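PDB 3NIV: glutathione S-transferase from Legionella pneumophila subsp. pneumophila str. Philadelphia 1, which probably isomerises maleylacetoacetate with the help of glutathione, as zeta-class glutathione transferases do, and may also transfer glutathione to other substrates. Local coordinates for residues H135-E146 and F181-I191. Sequence-based numbering, arbitrary orientation.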
# COMPACT_ATOMS: atom_id res chain seq x y z
N HIS A 135 -15.44 11.21 -4.70
CA HIS A 135 -15.25 12.33 -3.79
C HIS A 135 -15.26 11.87 -2.34
O HIS A 135 -14.63 12.47 -1.46
CB HIS A 135 -16.35 13.38 -4.02
CG HIS A 135 -16.07 14.29 -5.19
ND1 HIS A 135 -16.72 15.50 -5.36
CD2 HIS A 135 -15.20 14.18 -6.22
CE1 HIS A 135 -16.28 16.08 -6.46
NE2 HIS A 135 -15.36 15.31 -7.00
N HIS A 136 -15.99 10.78 -2.09
CA HIS A 136 -16.07 10.23 -0.74
C HIS A 136 -14.71 9.79 -0.20
O HIS A 136 -14.36 10.07 0.94
CB HIS A 136 -17.03 9.04 -0.69
CG HIS A 136 -17.02 8.33 0.62
ND1 HIS A 136 -17.27 8.97 1.81
CD2 HIS A 136 -16.76 7.04 0.93
CE1 HIS A 136 -17.18 8.11 2.80
NE2 HIS A 136 -16.87 6.93 2.30
N TRP A 137 -13.93 9.10 -1.04
CA TRP A 137 -12.65 8.60 -0.58
C TRP A 137 -11.64 9.72 -0.56
O TRP A 137 -10.68 9.68 0.21
CB TRP A 137 -12.18 7.40 -1.42
CG TRP A 137 -13.21 6.33 -1.48
CD1 TRP A 137 -13.84 5.87 -2.58
CD2 TRP A 137 -13.77 5.61 -0.37
NE1 TRP A 137 -14.75 4.90 -2.24
CE2 TRP A 137 -14.73 4.73 -0.89
CE3 TRP A 137 -13.54 5.63 1.02
CZ2 TRP A 137 -15.46 3.86 -0.09
CZ3 TRP A 137 -14.27 4.78 1.81
CH2 TRP A 137 -15.22 3.91 1.26
N LEU A 138 -11.86 10.74 -1.38
CA LEU A 138 -11.00 11.92 -1.32
C LEU A 138 -11.14 12.59 0.05
O LEU A 138 -10.14 12.87 0.71
CB LEU A 138 -11.24 12.88 -2.48
CG LEU A 138 -10.44 12.52 -3.73
CD1 LEU A 138 -8.95 12.58 -3.50
CD2 LEU A 138 -10.78 11.13 -4.17
N LYS A 139 -12.37 12.81 0.48
CA LYS A 139 -12.62 13.47 1.76
C LYS A 139 -12.00 12.67 2.90
O LYS A 139 -11.30 13.21 3.75
CB LYS A 139 -14.11 13.66 2.02
CG LYS A 139 -14.40 14.73 3.07
CD LYS A 139 -15.73 14.53 3.80
CE LYS A 139 -15.71 15.27 5.15
NZ LYS A 139 -16.68 14.72 6.16
N THR A 140 -12.27 11.37 2.91
CA THR A 140 -11.78 10.52 3.99
C THR A 140 -10.26 10.52 4.05
O THR A 140 -9.68 10.66 5.12
CB THR A 140 -12.29 9.08 3.83
OG1 THR A 140 -13.72 9.10 3.81
CG2 THR A 140 -11.83 8.23 5.00
N GLY A 141 -9.63 10.38 2.88
CA GLY A 141 -8.18 10.36 2.77
C GLY A 141 -7.50 11.68 3.06
O GLY A 141 -6.45 11.72 3.70
N PHE A 142 -8.09 12.77 2.61
CA PHE A 142 -7.48 14.07 2.88
C PHE A 142 -7.71 14.52 4.33
O PHE A 142 -6.84 15.15 4.93
CB PHE A 142 -7.95 15.12 1.88
CG PHE A 142 -7.35 14.95 0.51
CD1 PHE A 142 -6.05 14.50 0.36
CD2 PHE A 142 -8.08 15.24 -0.63
CE1 PHE A 142 -5.48 14.34 -0.91
CE2 PHE A 142 -7.51 15.08 -1.90
CZ PHE A 142 -6.22 14.64 -2.03
N ASP A 143 -8.86 14.17 4.90
CA ASP A 143 -9.10 14.42 6.31
C ASP A 143 -7.96 13.79 7.09
O ASP A 143 -7.28 14.45 7.88
CB ASP A 143 -10.42 13.80 6.76
CG ASP A 143 -11.63 14.60 6.33
OD1 ASP A 143 -11.45 15.66 5.68
OD2 ASP A 143 -12.77 14.18 6.64
N ALA A 144 -7.73 12.49 6.87
CA ALA A 144 -6.75 11.77 7.66
C ALA A 144 -5.36 12.34 7.43
O ALA A 144 -4.58 12.53 8.36
CB ALA A 144 -6.78 10.28 7.35
N PHE A 145 -5.06 12.64 6.18
CA PHE A 145 -3.74 13.16 5.83
C PHE A 145 -3.45 14.54 6.46
O PHE A 145 -2.36 14.79 6.94
CB PHE A 145 -3.61 13.22 4.32
CG PHE A 145 -2.20 13.29 3.84
CD1 PHE A 145 -1.51 14.49 3.85
CD2 PHE A 145 -1.57 12.17 3.35
CE1 PHE A 145 -0.20 14.56 3.39
CE2 PHE A 145 -0.28 12.22 2.90
CZ PHE A 145 0.41 13.43 2.91
N GLU A 146 -4.44 15.42 6.43
CA GLU A 146 -4.23 16.78 6.91
C GLU A 146 -4.14 16.75 8.43
O GLU A 146 -3.43 17.54 9.05
CB GLU A 146 -5.37 17.69 6.47
CG GLU A 146 -5.23 19.14 6.94
CD GLU A 146 -4.60 20.07 5.91
OE1 GLU A 146 -4.11 19.59 4.86
OE2 GLU A 146 -4.61 21.30 6.16
N PHE A 181 -11.13 15.65 -10.79
CA PHE A 181 -12.49 15.23 -10.53
C PHE A 181 -13.22 16.31 -9.78
O PHE A 181 -14.27 16.09 -9.16
CB PHE A 181 -12.52 13.91 -9.77
CG PHE A 181 -12.22 12.73 -10.64
CD1 PHE A 181 -10.92 12.45 -11.04
CD2 PHE A 181 -13.25 11.92 -11.11
CE1 PHE A 181 -10.64 11.36 -11.87
CE2 PHE A 181 -12.99 10.84 -11.94
CZ PHE A 181 -11.68 10.55 -12.33
N HIS A 182 -12.63 17.51 -9.87
CA HIS A 182 -13.13 18.74 -9.26
C HIS A 182 -13.68 18.59 -7.84
O HIS A 182 -14.77 19.05 -7.52
CB HIS A 182 -14.11 19.47 -10.19
CG HIS A 182 -15.04 18.57 -10.93
ND1 HIS A 182 -16.30 18.25 -10.46
CD2 HIS A 182 -14.90 17.92 -12.11
CE1 HIS A 182 -16.89 17.44 -11.31
NE2 HIS A 182 -16.07 17.22 -12.32
N PHE A 183 -12.89 17.96 -7.00
CA PHE A 183 -13.16 17.92 -5.58
C PHE A 183 -12.64 19.23 -5.01
O PHE A 183 -11.59 19.72 -5.43
CB PHE A 183 -12.44 16.72 -4.97
CG PHE A 183 -12.54 16.62 -3.48
CD1 PHE A 183 -13.69 16.12 -2.88
CD2 PHE A 183 -11.48 17.00 -2.67
CE1 PHE A 183 -13.78 16.00 -1.49
CE2 PHE A 183 -11.56 16.89 -1.29
CZ PHE A 183 -12.71 16.39 -0.70
N ASP A 184 -13.35 19.81 -4.06
CA ASP A 184 -12.96 21.11 -3.52
C ASP A 184 -12.02 20.96 -2.34
O ASP A 184 -12.39 20.39 -1.33
CB ASP A 184 -14.19 21.92 -3.09
CG ASP A 184 -13.82 23.28 -2.52
OD1 ASP A 184 -12.86 23.90 -3.04
OD2 ASP A 184 -14.47 23.73 -1.56
N MSE A 185 -10.83 21.52 -2.48
CA MSE A 185 -9.76 21.36 -1.49
C MSE A 185 -9.79 22.33 -0.32
O MSE A 185 -8.92 22.28 0.55
CB MSE A 185 -8.39 21.45 -2.18
CG MSE A 185 -8.10 20.29 -3.12
SE MSE A 185 -8.12 18.53 -2.24
CE MSE A 185 -6.46 18.68 -1.21
N ALA A 186 -10.78 23.21 -0.28
CA ALA A 186 -10.84 24.26 0.74
C ALA A 186 -10.50 23.78 2.16
O ALA A 186 -9.88 24.50 2.94
CB ALA A 186 -12.21 24.93 0.72
N SER A 187 -10.92 22.57 2.49
CA SER A 187 -10.79 22.04 3.84
C SER A 187 -9.35 21.69 4.24
O SER A 187 -9.08 21.41 5.41
CB SER A 187 -11.69 20.81 3.98
OG SER A 187 -11.59 20.22 5.26
N TYR A 188 -8.44 21.73 3.28
CA TYR A 188 -7.10 21.20 3.48
C TYR A 188 -5.97 22.20 3.20
O TYR A 188 -5.19 22.02 2.26
CB TYR A 188 -6.92 19.96 2.61
CG TYR A 188 -8.10 19.02 2.71
CD1 TYR A 188 -8.35 18.34 3.89
CD2 TYR A 188 -8.97 18.84 1.65
CE1 TYR A 188 -9.43 17.49 4.01
CE2 TYR A 188 -10.05 17.98 1.75
CZ TYR A 188 -10.27 17.31 2.93
OH TYR A 188 -11.35 16.47 3.06
N PRO A 189 -5.87 23.25 4.03
CA PRO A 189 -4.93 24.36 3.84
C PRO A 189 -3.47 23.91 3.77
O PRO A 189 -2.74 24.34 2.87
CB PRO A 189 -5.14 25.22 5.08
CG PRO A 189 -6.45 24.80 5.65
CD PRO A 189 -6.65 23.39 5.27
N ILE A 190 -3.03 23.07 4.71
CA ILE A 190 -1.63 22.66 4.74
C ILE A 190 -1.30 21.89 3.48
O ILE A 190 -0.25 22.08 2.87
CB ILE A 190 -1.30 21.78 5.95
CG1 ILE A 190 -1.71 22.46 7.26
CG2 ILE A 190 0.18 21.45 5.97
CD1 ILE A 190 -1.33 21.66 8.50
N ILE A 191 -2.22 21.02 3.09
CA ILE A 191 -2.07 20.25 1.87
C ILE A 191 -2.04 21.15 0.65
O ILE A 191 -1.18 21.01 -0.23
CB ILE A 191 -3.21 19.22 1.72
CG1 ILE A 191 -2.86 17.94 2.50
CG2 ILE A 191 -3.44 18.92 0.25
CD1 ILE A 191 -4.04 17.02 2.79
O HOH W 1 -13.06 17.75 6.17
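The carboxylate of E146 accepts hydrogen bonds from I190 N and I191 N in the first turn of helix 189-198, in the all-helical C-terminal domain of the GST fold. I190 N meets OE2 of E146 at 2.8 Å and I191 N meets OE1 of E146 at 3.0 Å, each oxygen using its syn lone pair, a forked grip that fixes the carboxylate's rotation. With CG anti to the backbone N and a bend at chi2, the E146 chain turns onto these amides; the helix N-terminus would probably favour its negative charge.

Y188, the N-cap residue, lies with one ring face under F142 CB, which stands 3.4 Å from the Y188 ring centroid. Its OH donates to D143 OD1, meeting it from above the carboxylate plane, and a water joins that oxygen to S187 OG. Next along, the selenomethionine M185 places CE over a face of the F142 ring (CH-pi), while SE approaches it obliquely, the Met-aromatic contact; F183 CE2 comes to that ring's edge. L138 CB sits directly over the centre of the F183 ring. The F183 edge in turn points at the H135 face, planes at 79°. Q174 of helix 166-180 also touches L138 and F142.

A Schellman motif with H182 at C-prime ends helix 166-180, where H135 NE2 donates to F181 O at a short 2.5 Å, a value to be read loosely, that oxygen lying in the imidazole plane.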